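PDB 4O8V: probable alginate O-acetylase AlgJ from Pseudomonas putida, which probably works with AlgI and AlgF at the inner membrane to add acetyl groups to the mannuronate residues of alginate. Local coordinates for residues A[46-51]-A[294-299]; A[55-60]-A[142-147]; A[254-259]-A[265-270]. All coordinates share one frame; numbering follows the deposited sequence.

Contact 1. Residues A[46-51]-A[294-299]; sequences RDTLQQ and AQLKNS
The C-terminal end of helix 290-297 and the two residues after it lie against the side of helix 31-51, in its C-terminal part; the backbones come nearest at Asp47 and Ser299, whose CA atoms are 6.6 Å apart. At this point a hydroxyl meets a carboxylate. Ser299 OG donates to Asp47 OD2 over 2.5 Å, a short bond. It reaches OD2 on the anti side, 27° out of the carboxylate plane. Ser299 puts OG between its backbone N and carbonyl carbon (chi1 61°), and this turns the hydroxyl toward the aspartate. Asp47 OD2 also pairs with Arg300 in a salt bridge, and Asp47 OD1 takes a salt bridge from Arg46 NH1 at 3.1 Å. Pairing with two arginines would probably favour the ionised form of Asp47.

The contact joins the last helix of the chain to helix 31-51, which leads into strand 55-61 of the parallel sheet of the SGNH hydrolase-like fold. Asn298 is the first residue to leave helical angles, and Ser299 follows it near the end of the chain.

The second meeting sets a leucine methyl against a hydroxyl oxygen. Leu296 CD2 lies 3.4 Å from Thr48 OG1, and the two side chains cross obliquely. The threonine hydroxyl bonds to Gly44 O, one turn back in its own helix. Leu296 also packs on Leu41 and on Leu254 of helix 250-257.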
# COMPACT_ATOMS: atom_id res chain seq x y z
N ARG A 46 -10.45 -7.48 9.84
CA ARG A 46 -11.04 -6.35 10.58
C ARG A 46 -11.71 -6.82 11.88
O ARG A 46 -11.54 -6.21 12.94
CB ARG A 46 -12.06 -5.62 9.73
CG ARG A 46 -12.79 -4.49 10.44
CD ARG A 46 -14.30 -4.78 10.53
NE ARG A 46 -15.04 -3.70 11.19
CZ ARG A 46 -15.61 -3.80 12.39
NH1 ARG A 46 -15.53 -4.94 13.06
NH2 ARG A 46 -16.26 -2.77 12.91
N ASP A 47 -12.47 -7.90 11.78
CA ASP A 47 -13.21 -8.39 12.95
C ASP A 47 -12.23 -8.96 13.99
O ASP A 47 -12.42 -8.77 15.21
CB ASP A 47 -14.23 -9.46 12.54
CG ASP A 47 -15.39 -8.90 11.73
OD1 ASP A 47 -15.56 -7.66 11.63
OD2 ASP A 47 -16.16 -9.73 11.20
N THR A 48 -11.21 -9.68 13.53
CA THR A 48 -10.19 -10.25 14.41
C THR A 48 -9.42 -9.15 15.17
O THR A 48 -9.24 -9.23 16.40
CB THR A 48 -9.19 -11.10 13.60
OG1 THR A 48 -9.87 -12.21 13.02
CG2 THR A 48 -8.05 -11.60 14.47
N LEU A 49 -9.00 -8.11 14.46
CA LEU A 49 -8.33 -6.97 15.07
C LEU A 49 -9.23 -6.34 16.13
O LEU A 49 -8.78 -6.07 17.25
CB LEU A 49 -7.93 -5.93 14.03
CG LEU A 49 -6.78 -6.37 13.10
CD1 LEU A 49 -6.57 -5.36 11.97
CD2 LEU A 49 -5.49 -6.51 13.87
N GLN A 50 -10.49 -6.11 15.78
CA GLN A 50 -11.40 -5.42 16.69
C GLN A 50 -11.57 -6.22 17.97
O GLN A 50 -11.63 -5.65 19.07
CB GLN A 50 -12.76 -5.17 16.03
CG GLN A 50 -13.76 -4.45 16.93
CD GLN A 50 -14.84 -3.71 16.16
OE1 GLN A 50 -15.78 -4.32 15.64
NE2 GLN A 50 -14.72 -2.39 16.08
N GLN A 51 -11.62 -7.55 17.84
CA GLN A 51 -11.80 -8.43 18.99
C GLN A 51 -10.62 -8.41 19.96
O GLN A 51 -10.78 -8.76 21.14
CB GLN A 51 -12.06 -9.85 18.50
CG GLN A 51 -13.49 -10.01 18.03
CD GLN A 51 -13.69 -11.18 17.10
OE1 GLN A 51 -12.85 -12.08 17.01
NE2 GLN A 51 -14.81 -11.17 16.38
N ALA A 294 -11.28 -20.46 7.63
CA ALA A 294 -12.73 -20.55 7.76
C ALA A 294 -13.25 -19.54 8.78
O ALA A 294 -14.29 -18.92 8.57
CB ALA A 294 -13.16 -21.96 8.16
N GLN A 295 -12.54 -19.42 9.89
CA GLN A 295 -12.93 -18.50 10.96
C GLN A 295 -12.96 -17.06 10.48
O GLN A 295 -13.89 -16.30 10.78
CB GLN A 295 -11.97 -18.62 12.14
CG GLN A 295 -12.11 -19.90 12.92
CD GLN A 295 -11.43 -19.81 14.27
OE1 GLN A 295 -10.82 -18.79 14.60
NE2 GLN A 295 -11.52 -20.89 15.05
N LEU A 296 -11.94 -16.70 9.71
CA LEU A 296 -11.81 -15.36 9.16
C LEU A 296 -12.97 -15.04 8.23
O LEU A 296 -13.56 -13.97 8.31
CB LEU A 296 -10.47 -15.21 8.41
CG LEU A 296 -9.20 -15.04 9.25
CD1 LEU A 296 -7.95 -15.12 8.38
CD2 LEU A 296 -9.23 -13.71 9.99
N LYS A 297 -13.32 -15.98 7.36
CA LYS A 297 -14.37 -15.71 6.38
C LYS A 297 -15.75 -15.72 7.02
O LYS A 297 -16.66 -15.07 6.52
CB LYS A 297 -14.29 -16.73 5.25
CG LYS A 297 -13.08 -16.56 4.33
CD LYS A 297 -13.01 -17.70 3.31
CE LYS A 297 -14.41 -18.06 2.83
NZ LYS A 297 -14.42 -19.06 1.73
N ASN A 298 -15.89 -16.44 8.13
CA ASN A 298 -17.20 -16.61 8.76
C ASN A 298 -17.38 -15.74 9.99
O ASN A 298 -18.26 -16.01 10.81
CB ASN A 298 -17.43 -18.08 9.16
CG ASN A 298 -17.37 -19.03 7.98
OD1 ASN A 298 -17.36 -18.60 6.82
ND2 ASN A 298 -17.33 -20.32 8.27
N SER A 299 -16.57 -14.70 10.11
CA SER A 299 -16.53 -13.89 11.34
C SER A 299 -17.84 -13.17 11.64
O SER A 299 -18.08 -12.76 12.77
CB SER A 299 -15.39 -12.87 11.26
OG SER A 299 -15.58 -11.97 10.18

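Contact 2. Residues A[55-60]-A[142-147]; sequences QLVLAI and QSLLNG
Leu144 lies against Val57 and Gln55 at the start of an outermost strand of the parallel sheet in this alpha/beta SGNH hydrolase-like domain. Strand 55-61 forms that edge within the chain, and residues 142-147 belong to the loop between helix 125-141 and strand 152-162. The helix ends in a Schellman motif, with Ser143 at positive phi (54°). Leu144 follows directly and turns its side chain to the strand.

The van der Waals contacts divide between the two methyl groups of Leu144. CD1 goes to the valine, where it meets Val57 CG2 at 3.7 Å, and the two side chains cross at a slant. CD2 goes to the glutamine. Gln55 is modelled in two conformers, and in one of them its CG lies 4.1 Å from Leu144 CD2, a looser contact with the side chains at about a right angle. Further packing comes from Val139 and Val269, which touch Leu144, and from Leu135, which touches Val57. The loop is thus pressed on the sheet together with the helix before it.

Polar bonds act beside this apolar patch. The backbones of Gln55 and Val57 bond to residues of the neighbouring strand 269-275 and its approach. The loop is tied to the same region, because Asn146 N bonds to Gln268 OE1. Val57 CG2, anti to the carbonyl carbon and beside the backbone N, is the methyl that meets Leu144 CD1.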
# COMPACT_ATOMS: atom_id res chain seq x y z
N GLN A 55 -8.05 -1.10 16.15
CA GLN A 55 -8.81 -0.47 15.08
C GLN A 55 -8.06 -0.57 13.76
O GLN A 55 -6.89 -0.18 13.66
CB GLN A 55 -9.10 1.00 15.39
CG GLN A 55 -10.06 1.22 16.54
CD GLN A 55 -11.49 0.82 16.21
OE1 GLN A 55 -11.85 0.67 15.03
NE2 GLN A 55 -12.31 0.64 17.23
N LEU A 56 -8.74 -1.08 12.75
CA LEU A 56 -8.15 -1.20 11.42
C LEU A 56 -8.36 0.05 10.61
O LEU A 56 -9.48 0.55 10.51
CB LEU A 56 -8.75 -2.38 10.67
CG LEU A 56 -8.31 -2.51 9.20
CD1 LEU A 56 -6.78 -2.66 9.06
CD2 LEU A 56 -9.06 -3.66 8.54
N VAL A 57 -7.27 0.56 10.03
CA VAL A 57 -7.36 1.62 9.05
C VAL A 57 -6.75 1.06 7.75
O VAL A 57 -5.52 0.87 7.63
CB VAL A 57 -6.63 2.90 9.48
CG1 VAL A 57 -6.76 3.97 8.38
CG2 VAL A 57 -7.15 3.41 10.80
N LEU A 58 -7.63 0.76 6.80
CA LEU A 58 -7.21 0.18 5.53
C LEU A 58 -6.74 1.31 4.64
O LEU A 58 -7.43 2.31 4.51
CB LEU A 58 -8.37 -0.59 4.88
CG LEU A 58 -8.08 -1.28 3.55
CD1 LEU A 58 -7.01 -2.38 3.71
CD2 LEU A 58 -9.38 -1.88 2.99
N ALA A 59 -5.56 1.13 4.03
CA ALA A 59 -4.98 2.17 3.16
C ALA A 59 -4.93 1.64 1.73
O ALA A 59 -3.97 0.96 1.34
CB ALA A 59 -3.62 2.58 3.65
N ILE A 60 -5.98 1.91 0.97
CA ILE A 60 -6.08 1.40 -0.40
C ILE A 60 -5.23 2.30 -1.31
O ILE A 60 -5.58 3.46 -1.51
CB ILE A 60 -7.55 1.36 -0.91
CG1 ILE A 60 -8.42 0.46 -0.03
CG2 ILE A 60 -7.61 0.87 -2.39
CD1 ILE A 60 -9.92 0.66 -0.30
N GLN A 142 -11.41 10.53 13.70
CA GLN A 142 -12.14 9.43 14.38
C GLN A 142 -11.69 9.16 15.81
O GLN A 142 -12.20 8.25 16.46
CB GLN A 142 -12.01 8.13 13.58
CG GLN A 142 -12.44 8.24 12.14
CD GLN A 142 -13.90 8.57 12.03
OE1 GLN A 142 -14.70 8.20 12.89
NE2 GLN A 142 -14.27 9.30 10.97
N SER A 143 -10.72 9.94 16.29
CA SER A 143 -10.18 9.78 17.64
C SER A 143 -9.71 8.35 17.93
O SER A 143 -10.03 7.81 18.98
CB SER A 143 -11.24 10.19 18.69
OG SER A 143 -11.80 11.46 18.40
N LEU A 144 -8.96 7.76 17.01
CA LEU A 144 -8.58 6.35 17.14
C LEU A 144 -7.38 6.17 18.06
O LEU A 144 -7.17 5.09 18.62
CB LEU A 144 -8.27 5.75 15.77
CG LEU A 144 -9.43 5.79 14.78
CD1 LEU A 144 -9.02 5.09 13.49
CD2 LEU A 144 -10.66 5.14 15.39
N LEU A 145 -6.61 7.24 18.23
CA LEU A 145 -5.42 7.19 19.07
C LEU A 145 -5.59 8.03 20.32
O LEU A 145 -6.04 9.16 20.26
CB LEU A 145 -4.18 7.69 18.31
CG LEU A 145 -3.42 6.73 17.41
CD1 LEU A 145 -2.24 7.43 16.78
CD2 LEU A 145 -2.94 5.52 18.20
N ASN A 146 -5.21 7.46 21.45
CA ASN A 146 -5.02 8.26 22.65
C ASN A 146 -3.58 8.06 23.12
O ASN A 146 -2.86 7.23 22.56
CB ASN A 146 -6.05 7.92 23.73
CG ASN A 146 -5.95 6.48 24.24
OD1 ASN A 146 -4.90 5.84 24.18
ND2 ASN A 146 -7.06 5.97 24.77
N GLY A 147 -3.17 8.80 24.12
CA GLY A 147 -1.79 8.70 24.56
C GLY A 147 -1.07 9.98 24.21
O GLY A 147 -1.53 10.74 23.37

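Contact 3. Residues A[254-259]-A[265-270]; sequences LKYLQS and AAPQVV
Pro267 is the first residue of 265-270 to meet helix 250-257, and it does so through the hydroxyl end of Tyr256. Pro267 CD lies 3.2 Å from Tyr256 OH, and Pro267 CG is 3.4 Å from the same oxygen. The proline carbon CD sits at the edge of the tyrosine ring, near its plane. The two side chains come from opposite directions. Tyr256 reaches this place because its ring carbon CG is anti to the backbone N (chi1 179°), so that the ring extends from the helix toward the sheet.

The chain then enters strand 269-275. Val270 turns its side chain to the helix, and its CG2 lies 4.2 Å from Tyr256 CE2. Tyr256 also touches Ala213 and Val215 of strand 212-215, the neighbour of 269-275 in the sheet, and its ring meets those of Tyr242 and Phe262. Helix 250-257 is thus packed on the parallel sheet of the SGNH-like domain, and helix 260-264 lies in the short connection between helix and strand.

All three touching residues are buried. Pro267 touches the hydroxyl and Val270 CG2 the ring, so van der Waals contact, not a polar bond, holds the segments together.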
# COMPACT_ATOMS: atom_id res chain seq x y z
N LEU A 254 -1.82 -11.83 7.58
CA LEU A 254 -2.13 -13.09 8.27
C LEU A 254 -0.97 -13.51 9.20
O LEU A 254 -1.20 -14.01 10.32
CB LEU A 254 -2.46 -14.19 7.26
CG LEU A 254 -3.57 -13.83 6.27
CD1 LEU A 254 -3.76 -14.95 5.24
CD2 LEU A 254 -4.87 -13.55 7.00
N LYS A 255 0.26 -13.30 8.74
CA LYS A 255 1.42 -13.57 9.57
C LYS A 255 1.38 -12.73 10.84
O LYS A 255 1.61 -13.24 11.94
CB LYS A 255 2.71 -13.28 8.79
CG LYS A 255 3.99 -13.45 9.60
CD LYS A 255 5.19 -13.49 8.67
CE LYS A 255 6.48 -13.16 9.39
NZ LYS A 255 7.62 -13.15 8.43
N TYR A 256 1.07 -11.45 10.69
CA TYR A 256 0.97 -10.55 11.84
C TYR A 256 -0.06 -11.03 12.88
O TYR A 256 0.20 -11.03 14.08
CB TYR A 256 0.62 -9.13 11.38
CG TYR A 256 0.47 -8.19 12.56
CD1 TYR A 256 1.55 -7.91 13.37
CD2 TYR A 256 -0.74 -7.60 12.85
CE1 TYR A 256 1.42 -7.06 14.45
CE2 TYR A 256 -0.89 -6.76 13.93
CZ TYR A 256 0.18 -6.48 14.72
OH TYR A 256 0.02 -5.63 15.78
N LEU A 257 -1.23 -11.44 12.40
CA LEU A 257 -2.28 -11.90 13.32
C LEU A 257 -1.86 -13.13 14.11
O LEU A 257 -2.35 -13.35 15.21
CB LEU A 257 -3.57 -12.21 12.56
CG LEU A 257 -4.23 -11.01 11.88
CD1 LEU A 257 -5.42 -11.47 11.05
CD2 LEU A 257 -4.66 -9.99 12.92
N GLN A 258 -0.98 -13.95 13.54
CA GLN A 258 -0.50 -15.15 14.23
C GLN A 258 0.73 -14.89 15.09
O GLN A 258 1.21 -15.80 15.78
CB GLN A 258 -0.19 -16.25 13.20
CG GLN A 258 -1.40 -16.72 12.41
CD GLN A 258 -1.14 -18.00 11.62
OE1 GLN A 258 -0.02 -18.24 11.16
NE2 GLN A 258 -2.17 -18.82 11.46
N SER A 259 1.23 -13.66 15.08
CA SER A 259 2.49 -13.34 15.74
C SER A 259 2.36 -13.11 17.24
O SER A 259 1.32 -12.68 17.75
CB SER A 259 3.13 -12.10 15.11
OG SER A 259 2.45 -10.92 15.52
N ALA A 265 0.42 -7.92 22.68
CA ALA A 265 0.40 -6.46 22.80
C ALA A 265 -0.28 -5.86 21.58
O ALA A 265 0.36 -5.22 20.75
N ALA A 266 -1.59 -6.08 21.48
CA ALA A 266 -2.36 -5.53 20.37
C ALA A 266 -2.31 -4.00 20.40
O ALA A 266 -2.54 -3.38 21.43
CB ALA A 266 -3.80 -6.02 20.41
N PRO A 267 -2.00 -3.39 19.25
CA PRO A 267 -1.90 -1.93 19.14
C PRO A 267 -3.27 -1.27 19.15
O PRO A 267 -4.27 -1.95 18.93
CB PRO A 267 -1.19 -1.74 17.80
CG PRO A 267 -1.60 -2.92 17.02
CD PRO A 267 -1.69 -4.06 17.98
N GLN A 268 -3.33 0.03 19.41
CA GLN A 268 -4.60 0.75 19.25
C GLN A 268 -5.06 0.79 17.79
O GLN A 268 -6.26 0.67 17.52
CB GLN A 268 -4.47 2.17 19.79
CG GLN A 268 -4.20 2.18 21.29
CD GLN A 268 -4.07 3.57 21.84
OE1 GLN A 268 -4.51 4.53 21.24
NE2 GLN A 268 -3.45 3.69 23.01
N VAL A 269 -4.12 0.96 16.87
CA VAL A 269 -4.42 1.11 15.45
C VAL A 269 -3.50 0.25 14.60
O VAL A 269 -2.29 0.20 14.84
CB VAL A 269 -4.28 2.61 15.00
CG1 VAL A 269 -4.38 2.76 13.48
CG2 VAL A 269 -5.31 3.47 15.69
N VAL A 270 -4.07 -0.44 13.62
CA VAL A 270 -3.28 -1.11 12.59
C VAL A 270 -3.54 -0.43 11.25
O VAL A 270 -4.69 -0.36 10.79
CB VAL A 270 -3.60 -2.60 12.49
CG1 VAL A 270 -2.84 -3.23 11.30
CG2 VAL A 270 -3.28 -3.31 13.79

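How the contacts relate
From the N terminus, helix 31-51 supplies the first half of contact 1 and leads straight into strand 55-61, the first half of contact 2. Contact 2 closes when the chain returns at 142-147 after helix 125-141. Contact 3 then closes a short loop from 254-259 to 265-270. Contact 1 closes last, at 294-299, so contacts 2 and 3 lie in series inside its loop. Contacts 2 and 3 meet in the sheet, where Gln55 O and Val270 N are 2.8 Å apart. Leu49 packs on Leu56, Leu257 and Val270, joining helix 31-51 to both strands and to helix 250-257.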